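Local coordinates for protein hypothetical glycoside hydrolase (Parabacteroides distasonis, PDB 3TAW) that is a presumed glycoside hydrolase, its precise role unassigned, probably built as a five-bladed beta-propeller like other members of its clan, at residues E18-T21 with G22-P25. Sequence-based numbering, arbitrary orientation.
Sequences ERPT and GVNP
P20 and V23 meet at the ends of a tight turn, a worked example of weak local closure backed by outside partners. T21 and G22 occupy the corners of this type II beta turn, the glycine taking the positive phi (73°) of the second. Its closing bond, from V23 N to P20 O, is nearly straight but weak at 3.4 Å. A water adds a second link, from P20 O to N24 N: P20 O accepts from the water at 2.8 Å, and the same water accepts from N24 N at 3.0 Å, so the carbonyl oxygen serves two donors and the chain is tied one residue beyond the turn. Over this polar closure the side chains form an apolar contact. V23 has its CG1 anti to the carbonyl carbon (chi1 -51°), which leaves CG2 between the backbone N and the carbonyl carbon and brings that methyl to the proline, 3.7 Å from P20 CB. The CG and CD atoms of the ring lie only slightly farther from the same methyl, and the two side chains cross at about a right angle. Beyond them, N24 ND2 meets R19 CB (3.8 Å) and CG crosswise, in van der Waals contact, the amide nearly perpendicular to the guanidinium. N24 ND2 also donates to V347 O in strand 344-350, while R19 NH2 forms a salt bridge with E312. P20 also packs on V347 and V349. The chemistry thus implies a surface turn of modest closure, completed by one water and the valine methyls against the proline ring, and fastened by flanking side chains to the last strand and helix 310-313.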
ATOM      1  N   GLU A  18     -13.633   1.221  12.904  1.00 17.80           N
ATOM      2  CA  GLU A  18     -14.699   2.216  12.858  1.00 19.22           C
ATOM      3  C   GLU A  18     -14.100   3.537  12.410  1.00 17.48           C
ATOM      4  O   GLU A  18     -13.040   3.939  12.882  1.00 17.09           O
ATOM      5  CB  GLU A  18     -15.336   2.417  14.232  1.00 21.96           C
ATOM      6  CG  GLU A  18     -15.746   1.135  14.910  1.00 25.01           C
ATOM      7  CD  GLU A  18     -16.600   1.351  16.140  1.00 28.87           C
ATOM      8  OE1 GLU A  18     -16.753   2.506  16.593  1.00 32.73           O
ATOM      9  OE2 GLU A  18     -17.142   0.348  16.642  1.00 34.89           O
ATOM     10  N   ARG A  19     -14.778   4.202  11.488  1.00 16.82           N
ATOM     11  CA  ARG A  19     -14.429   5.576  11.132  1.00 16.56           C
ATOM     12  C   ARG A  19     -14.767   6.487  12.310  1.00 17.18           C
ATOM     13  O   ARG A  19     -15.905   6.502  12.755  1.00 17.32           O
ATOM     14  CB  ARG A  19     -15.254   6.032   9.928  1.00 16.77           C
ATOM     15  CG  ARG A  19     -15.034   5.223   8.663  1.00 16.20           C
ATOM     16  CD  ARG A  19     -16.201   5.409   7.699  1.00 16.49           C
ATOM     17  NE  ARG A  19     -15.998   4.755   6.405  1.00 15.99           N
ATOM     18  CZ  ARG A  19     -16.196   3.460   6.181  1.00 16.71           C
ATOM     19  NH1 ARG A  19     -16.607   2.652   7.155  1.00 16.97           N
ATOM     20  NH2 ARG A  19     -16.000   2.951   4.975  1.00 16.37           N
ATOM     21  N   PRO A  20     -13.801   7.259  12.823  1.00 17.26           N
ATOM     22  CA  PRO A  20     -14.179   8.171  13.920  1.00 18.34           C
ATOM     23  C   PRO A  20     -15.182   9.177  13.425  1.00 19.01           C
ATOM     24  O   PRO A  20     -15.024   9.705  12.321  1.00 18.16           O
ATOM     25  CB  PRO A  20     -12.851   8.859  14.289  1.00 18.15           C
ATOM     26  CG  PRO A  20     -11.788   7.929  13.749  1.00 17.43           C
ATOM     27  CD  PRO A  20     -12.372   7.379  12.475  1.00 17.21           C
ATOM     28  N   THR A  21     -16.206   9.448  14.233  1.00 20.54           N
ATOM     29  CA  THR A  21     -17.347  10.248  13.787  1.00 21.75           C
ATOM     30  C   THR A  21     -16.924  11.625  13.260  1.00 21.28           C
ATOM     31  O   THR A  21     -16.267  12.400  13.959  1.00 20.37           O
ATOM     32  CB  THR A  21     -18.385  10.411  14.926  1.00 22.91           C
ATOM     33  OG1 THR A  21     -18.695   9.116  15.498  1.00 24.38           O
ATOM     34  CG2 THR A  21     -19.675  11.064  14.403  1.00 24.65           C
ATOM     35  N   GLY A  22     -17.295  11.906  12.012  1.00 21.75           N
ATOM     36  CA  GLY A  22     -17.125  13.231  11.423  1.00 21.53           C
ATOM     37  C   GLY A  22     -15.735  13.698  11.046  1.00 21.17           C
ATOM     38  O   GLY A  22     -15.606  14.822  10.581  1.00 23.35           O
ATOM     39  N   VAL A  23     -14.704  12.858  11.192  1.00 19.58           N
ATOM     40  CA  VAL A  23     -13.312  13.293  10.972  1.00 18.69           C
ATOM     41  C   VAL A  23     -12.807  13.142   9.535  1.00 17.83           C
ATOM     42  O   VAL A  23     -11.876  13.850   9.116  1.00 18.44           O
ATOM     43  CB  VAL A  23     -12.298  12.581  11.909  1.00 18.48           C
ATOM     44  CG1 VAL A  23     -12.746  12.662  13.351  1.00 19.08           C
ATOM     45  CG2 VAL A  23     -12.033  11.128  11.491  1.00 17.39           C
ATOM     46  N   ASN A  24     -13.366  12.189   8.799  1.00 17.06           N
ATOM     47  CA  ASN A  24     -12.845  11.892   7.470  1.00 16.56           C
ATOM     48  C   ASN A  24     -13.414  12.804   6.409  1.00 16.82           C
ATOM     49  O   ASN A  24     -14.551  13.283   6.544  1.00 17.46           O
ATOM     50  CB  ASN A  24     -13.113  10.444   7.078  1.00 15.92           C
ATOM     51  CG  ASN A  24     -12.217   9.465   7.808  1.00 14.99           C
ATOM     52  OD1 ASN A  24     -11.068   9.754   8.075  1.00 14.41           O
ATOM     53  ND2 ASN A  24     -12.734   8.275   8.075  1.00 14.74           N
ATOM     54  N   PRO A  25     -12.626  13.059   5.350  1.00 16.66           N
ATOM     55  CA  PRO A  25     -11.249  12.625   5.149  1.00 15.91           C
ATOM     56  C   PRO A  25     -10.241  13.438   5.953  1.00 15.46           C
ATOM     57  O   PRO A  25     -10.474  14.625   6.217  1.00 15.66           O
ATOM     58  CB  PRO A  25     -11.011  12.875   3.657  1.00 16.27           C
ATOM     59  CG  PRO A  25     -12.001  13.916   3.264  1.00 17.08           C
ATOM     60  CD  PRO A  25     -13.106  13.923   4.259  1.00 17.13           C
TER
HETATM   61  O   HOH W   1     -15.282   9.993   9.552  1.00 19.49           O